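Local coordinates for protein exonuclease mut-7 homolog (Aedes aegypti, PDB 7JW2) that probably trims the 3' ends of AGO1-bound microRNAs as a magnesium-dependent 3'-5' exoribonuclease, this chain being its exonuclease domain, at residues H3-D8 and D188-L193; I34-E39 and K91-P96. One frame throughout, in Å; residues are numbered along the deposited sequence.

Contact 1. Residues H3-D8 and D188-L193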
loop_
_atom_site.group_PDB
_atom_site.type_symbol
_atom_site.label_atom_id
_atom_site.label_comp_id
_atom_site.label_asym_id
_atom_site.label_seq_id
_atom_site.Cartn_x
_atom_site.Cartn_y
_atom_site.Cartn_z
ATOM N N HIS A 3 5.967 1.289 -32.911
ATOM C CA HIS A 3 5.590 0.346 -31.864
ATOM C C HIS A 3 4.594 1.013 -30.923
ATOM O O HIS A 3 4.701 2.208 -30.622
ATOM C CB HIS A 3 6.812 -0.125 -31.076
ATOM C CG HIS A 3 6.501 -1.210 -30.087
ATOM N ND1 HIS A 3 5.650 -2.254 -30.381
ATOM C CD2 HIS A 3 6.891 -1.393 -28.800
ATOM C CE1 HIS A 3 5.547 -3.046 -29.327
ATOM N NE2 HIS A 3 6.294 -2.547 -28.357
ATOM N N THR A 4 3.599 0.253 -30.482
ATOM C CA THR A 4 2.574 0.776 -29.592
ATOM C C THR A 4 2.356 -0.180 -28.429
ATOM O O THR A 4 2.674 -1.369 -28.508
ATOM C CB THR A 4 1.244 0.996 -30.322
ATOM O OG1 THR A 4 0.858 -0.223 -30.965
ATOM C CG2 THR A 4 1.372 2.099 -31.358
ATOM N N LEU A 5 1.797 0.362 -27.345
ATOM C CA LEU A 5 1.492 -0.429 -26.161
ATOM C C LEU A 5 0.227 -1.248 -26.384
ATOM O O LEU A 5 -0.832 -0.694 -26.691
ATOM C CB LEU A 5 1.318 0.491 -24.952
ATOM C CG LEU A 5 0.899 -0.148 -23.626
ATOM C CD1 LEU A 5 1.937 -1.158 -23.181
ATOM C CD2 LEU A 5 0.684 0.918 -22.554
ATOM N N ARG A 6 0.323 -2.567 -26.198
ATOM C CA ARG A 6 -0.840 -3.409 -26.448
ATOM C C ARG A 6 -1.851 -3.394 -25.311
ATOM O O ARG A 6 -2.993 -3.822 -25.518
ATOM C CB ARG A 6 -0.405 -4.844 -26.757
ATOM C CG ARG A 6 0.310 -5.586 -25.660
ATOM C CD ARG A 6 0.700 -6.937 -26.231
ATOM N NE ARG A 6 1.507 -7.762 -25.344
ATOM C CZ ARG A 6 1.023 -8.406 -24.289
ATOM N NH1 ARG A 6 -0.260 -8.291 -23.967
ATOM N NH2 ARG A 6 1.824 -9.160 -23.544
ATOM N N LEU A 7 -1.488 -2.884 -24.140
ATOM C CA LEU A 7 -2.437 -2.808 -23.038
ATOM C C LEU A 7 -3.520 -1.770 -23.311
ATOM O O LEU A 7 -3.283 -0.728 -23.928
ATOM C CB LEU A 7 -1.719 -2.462 -21.736
ATOM C CG LEU A 7 -0.621 -3.422 -21.297
ATOM C CD1 LEU A 7 -0.015 -2.945 -19.978
ATOM C CD2 LEU A 7 -1.170 -4.831 -21.158
ATOM N N ASP A 8 -4.723 -2.070 -22.829
ATOM C CA ASP A 8 -5.807 -1.100 -22.860
ATOM C C ASP A 8 -5.464 0.096 -21.977
ATOM O O ASP A 8 -4.714 -0.019 -21.001
ATOM C CB ASP A 8 -7.106 -1.761 -22.397
ATOM C CG ASP A 8 -8.228 -0.768 -22.193
ATOM O OD1 ASP A 8 -9.031 -0.969 -21.260
ATOM O OD2 ASP A 8 -8.313 0.210 -22.965
ATOM N N ASP A 188 8.022 2.902 -22.653
ATOM C CA ASP A 188 9.460 2.737 -22.473
ATOM C C ASP A 188 9.754 1.706 -21.389
ATOM O O ASP A 188 10.785 1.031 -21.445
ATOM C CB ASP A 188 10.143 4.076 -22.176
ATOM C CG ASP A 188 11.367 4.307 -23.067
ATOM O OD1 ASP A 188 11.230 4.240 -24.313
ATOM O OD2 ASP A 188 12.469 4.529 -22.520
ATOM N N ALA A 189 8.851 1.560 -20.417
ATOM C CA ALA A 189 8.979 0.467 -19.458
ATOM C C ALA A 189 8.437 -0.844 -20.029
ATOM O O ALA A 189 9.105 -1.884 -19.946
ATOM C CB ALA A 189 8.275 0.838 -18.149
ATOM N N PHE A 190 7.235 -0.822 -20.623
ATOM C CA PHE A 190 6.598 -2.072 -21.047
ATOM C C PHE A 190 7.413 -2.807 -22.115
ATOM O O PHE A 190 7.457 -4.049 -22.124
ATOM C CB PHE A 190 5.182 -1.814 -21.567
ATOM C CG PHE A 190 4.389 -3.075 -21.829
ATOM C CD1 PHE A 190 4.352 -3.639 -23.096
ATOM C CD2 PHE A 190 3.678 -3.683 -20.807
ATOM C CE1 PHE A 190 3.624 -4.796 -23.338
ATOM C CE2 PHE A 190 2.941 -4.839 -21.034
ATOM C CZ PHE A 190 2.915 -5.396 -22.312
ATOM N N CYS A 191 8.064 -2.078 -23.021
ATOM C CA CYS A 191 8.764 -2.758 -24.112
ATOM C C CYS A 191 9.924 -3.605 -23.599
ATOM O O CYS A 191 10.377 -4.523 -24.302
ATOM C CB CYS A 191 9.238 -1.741 -25.162
ATOM S SG CYS A 191 10.704 -0.755 -24.717
ATOM N N LEU A 192 10.418 -3.323 -22.388
ATOM C CA LEU A 192 11.477 -4.148 -21.821
ATOM C C LEU A 192 10.980 -5.563 -21.567
ATOM O O LEU A 192 11.729 -6.533 -21.772
ATOM C CB LEU A 192 11.996 -3.516 -20.526
ATOM C CG LEU A 192 12.440 -2.055 -20.648
ATOM C CD1 LEU A 192 12.876 -1.558 -19.273
ATOM C CD2 LEU A 192 13.549 -1.898 -21.683
ATOM N N LEU A 193 9.712 -5.704 -21.159
ATOM C CA LEU A 193 9.140 -7.042 -20.984
ATOM C C LEU A 193 9.073 -7.772 -22.314
ATOM O O LEU A 193 9.423 -8.959 -22.400
ATOM C CB LEU A 193 7.742 -6.965 -20.374
ATOM C CG LEU A 193 7.622 -6.356 -18.971
ATOM C CD1 LEU A 193 6.206 -5.893 -18.743
ATOM C CD2 LEU A 193 8.008 -7.387 -17.904
#

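Contact 2. Residues I34-E39 and K91-P96. Unlike the reference sequence in segment 34-39: Ala37 (reference Asp).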
loop_
_atom_site.group_PDB
_atom_site.type_symbol
_atom_site.label_atom_id
_atom_site.label_comp_id
_atom_site.label_asym_id
_atom_site.label_seq_id
_atom_site.Cartn_x
_atom_site.Cartn_y
_atom_site.Cartn_z
ATOM N N ILE A 34 8.989 -7.372 -13.175
ATOM C CA ILE A 34 8.606 -5.972 -13.350
ATOM C C ILE A 34 9.669 -5.322 -14.221
ATOM O O ILE A 34 10.853 -5.646 -14.127
ATOM C CB ILE A 34 8.514 -5.207 -12.005
ATOM C CG1 ILE A 34 7.600 -5.941 -11.041
ATOM C CG2 ILE A 34 8.023 -3.751 -12.194
ATOM C CD1 ILE A 34 6.202 -5.801 -11.374
ATOM N N ALA A 35 9.257 -4.384 -15.059
ATOM C CA ALA A 35 10.207 -3.572 -15.800
ATOM C C ALA A 35 10.140 -2.144 -15.283
ATOM O O ALA A 35 9.086 -1.691 -14.838
ATOM C CB ALA A 35 9.914 -3.618 -17.301
ATOM N N PHE A 36 11.266 -1.438 -15.316
ATOM C CA PHE A 36 11.237 -0.052 -14.852
ATOM C C PHE A 36 12.037 0.858 -15.767
ATOM O O PHE A 36 12.985 0.444 -16.451
ATOM C CB PHE A 36 11.707 0.097 -13.385
ATOM C CG PHE A 36 13.181 -0.101 -13.157
ATOM C CD1 PHE A 36 14.077 0.953 -13.232
ATOM C CD2 PHE A 36 13.653 -1.342 -12.778
ATOM C CE1 PHE A 36 15.437 0.752 -12.988
ATOM C CE2 PHE A 36 15.000 -1.556 -12.518
ATOM C CZ PHE A 36 15.895 -0.510 -12.622
ATOM N N ALA A 37 11.623 2.123 -15.752
ATOM C CA ALA A 37 12.244 3.226 -16.471
ATOM C C ALA A 37 11.873 4.508 -15.740
ATOM O O ALA A 37 11.077 4.493 -14.794
ATOM C CB ALA A 37 11.792 3.265 -17.935
ATOM N N SER A 38 12.463 5.626 -16.176
ATOM C CA SER A 38 12.192 6.897 -15.518
ATOM C C SER A 38 12.383 8.035 -16.503
ATOM O O SER A 38 13.073 7.896 -17.520
ATOM C CB SER A 38 13.076 7.090 -14.282
ATOM O OG SER A 38 14.444 7.165 -14.616
ATOM N N GLU A 39 11.744 9.162 -16.185
ATOM C CA GLU A 39 11.893 10.389 -16.950
ATOM C C GLU A 39 12.309 11.512 -16.012
ATOM O O GLU A 39 11.804 11.625 -14.890
ATOM C CB GLU A 39 10.595 10.786 -17.691
ATOM C CG GLU A 39 9.939 9.687 -18.533
ATOM C CD GLU A 39 10.872 9.059 -19.543
ATOM O OE1 GLU A 39 10.688 7.856 -19.848
ATOM O OE2 GLU A 39 11.795 9.753 -20.042
ATOM N N LYS A 91 13.607 -7.625 -11.947
ATOM C CA LYS A 91 13.397 -6.293 -12.510
ATOM C C LYS A 91 14.151 -6.196 -13.828
ATOM O O LYS A 91 15.333 -6.550 -13.896
ATOM C CB LYS A 91 13.874 -5.177 -11.568
ATOM C CG LYS A 91 12.876 -4.735 -10.486
ATOM C CD LYS A 91 12.797 -5.772 -9.341
ATOM C CE LYS A 91 14.160 -6.029 -8.707
ATOM N NZ LYS A 91 14.079 -6.920 -7.477
ATOM N N LEU A 92 13.468 -5.744 -14.873
ATOM C CA LEU A 92 14.098 -5.508 -16.168
ATOM C C LEU A 92 14.367 -4.023 -16.333
ATOM O O LEU A 92 13.552 -3.194 -15.924
ATOM C CB LEU A 92 13.206 -5.985 -17.308
ATOM C CG LEU A 92 12.795 -7.446 -17.298
ATOM C CD1 LEU A 92 11.794 -7.703 -18.398
ATOM C CD2 LEU A 92 14.011 -8.330 -17.454
ATOM N N SER A 93 15.498 -3.703 -16.954
ATOM C CA SER A 93 15.942 -2.324 -17.109
ATOM C C SER A 93 16.864 -2.259 -18.316
ATOM O O SER A 93 17.258 -3.283 -18.874
ATOM C CB SER A 93 16.664 -1.866 -15.840
ATOM O OG SER A 93 17.839 -2.655 -15.671
ATOM N N PHE A 94 17.187 -1.038 -18.734
ATOM C CA PHE A 94 18.220 -0.823 -19.744
ATOM C C PHE A 94 19.224 0.166 -19.168
ATOM O O PHE A 94 18.855 1.289 -18.816
ATOM C CB PHE A 94 17.621 -0.311 -21.064
ATOM C CG PHE A 94 18.573 -0.387 -22.239
ATOM C CD1 PHE A 94 19.526 0.611 -22.449
ATOM C CD2 PHE A 94 18.517 -1.453 -23.130
ATOM C CE1 PHE A 94 20.402 0.532 -23.536
ATOM C CE2 PHE A 94 19.398 -1.530 -24.213
ATOM C CZ PHE A 94 20.333 -0.537 -24.405
ATOM N N ALA A 95 20.477 -0.263 -19.037
ATOM C CA ALA A 95 21.527 0.526 -18.403
ATOM C C ALA A 95 21.086 1.140 -17.063
ATOM O O ALA A 95 21.140 2.346 -16.884
ATOM C CB ALA A 95 22.016 1.614 -19.352
ATOM N N PRO A 96 20.685 0.294 -16.098
ATOM C CA PRO A 96 20.068 0.805 -14.858
ATOM C C PRO A 96 20.984 1.660 -13.995
ATOM O O PRO A 96 20.474 2.484 -13.223
ATOM C CB PRO A 96 19.672 -0.481 -14.121
ATOM C CG PRO A 96 20.635 -1.517 -14.621
ATOM C CD PRO A 96 20.816 -1.167 -16.080
HETATM O O HOH W 1 15.521 1.017 -17.401
#

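Contact 1. Residues H3-D8 and D188-L193
Phe190 carries this contact: its ring reaches out from the helix and is met by three consecutive side chains, Leu5, Arg6 and Leu7. Its CB bond already points at the N-terminal segment, and CG lies anti to the backbone N (chi1 -171°). Leu5 lays one methyl over a face of the ring. Leu5 CD1 sits 3.7 Å from the centroid of the Phe190 ring, a CH-pi contact displaced toward the rim on the CG side, where Leu5 CD1 comes within 3.4 Å of Phe190 CG. Arg6 arrives at the far edge instead. Its chain runs extended from CG to NE, and the guanidinium turns a face to the ring tip, Arg6 CZ lying 4.1 Å from Phe190 CZ. The two planes stand 82° apart, so the phenyl meets the guanidinium edge-on and does not lie flat against it. Leu7 closes on the CE2 side, its CD1 3.7 Å from Phe190 CE2. Further back, His3 brings the edge of its imidazole to the helix, CD2 at 4.3 Å from Cys191 CB, while its NE2 is hydrogen-bonded to Glu194 farther along the helix. No hydrogen bond joins the two segments themselves. What results is largely apolar packing of an irregular N-terminal segment, ahead of the first strand, against helix 179-205 of a DnaQ-like exonuclease domain with the RNase H-like fold.

Contact 2. Residues I34-E39 and K91-P96
Ile34 and Leu92 are joined by a backbone bond between two neighbouring parallel strands: Leu92 N donates to Ile34 O over 2.7 Å. One step on, Leu92 turns its own carbonyl back, and Phe36 N reaches Leu92 O at 2.9 Å. Leu92 thus supplies both donor and acceptor, straddling Ala35 as parallel pairing requires. The CA of Lys91 also comes to 3.1 Å from Ile34 O, a CA-H...O contact beside the stronger bond. Ala35 and Leu92 turn their CB atoms to the same face of the sheet, 4.1 Å apart, beneath helix 179-205.

On the other face, where Ile34 and Lys91 point, the ring of Phe36 does the packing. Its CG lies between the backbone N and the carbonyl carbon (chi1 72°), and the ring leans over the adjacent strand. Ser93 CB sits over one ring face, 4.0 Å from the centroid of the Phe36 ring in a CH-pi contact, while Lys91 CB meets the edge in plane at 3.9 Å from Phe36 CE2. The amine of Lys91 leads away to backbone carbonyls, among them Val89 O and Ser120 O. These are inner strands of the mixed sheet of the RNase H-like exonuclease fold, 90-93 lying between 33-40 and 122-124.

Past Leu92 the direct pairing gives way. The axes of the short strand segments are 38° apart, and the CA atoms of Phe36 and Ser93 already stand 5.7 Å from each other. There a water takes over the bridging: it donates to Phe36 O and accepts from Phe94 N at 3.0 Å. Farther along, Pro96 comes back toward the ring, its CB touching Phe36 CZ.

In the fold
The two contacts lie about 13 Å apart, centre to centre, and are joined through helix 179-205. One side of that helix carries the N-terminal segment of contact 1; its neighbouring residues rest on the sheet of contact 2, with Ala189 O 3.3 Å from Ala35 CB and Leu192 O 3.6 Å from Leu92 CD1. Along the chain the order is 3-8, 34-39, 91-96 and 188-193, so both strands of contact 2 come between the two halves of contact 1. Contact 2 sits near the centre of the chain, contact 1 farther out. The exonuclease domain is therefore layered here: sheet, helix, then N-terminal segment.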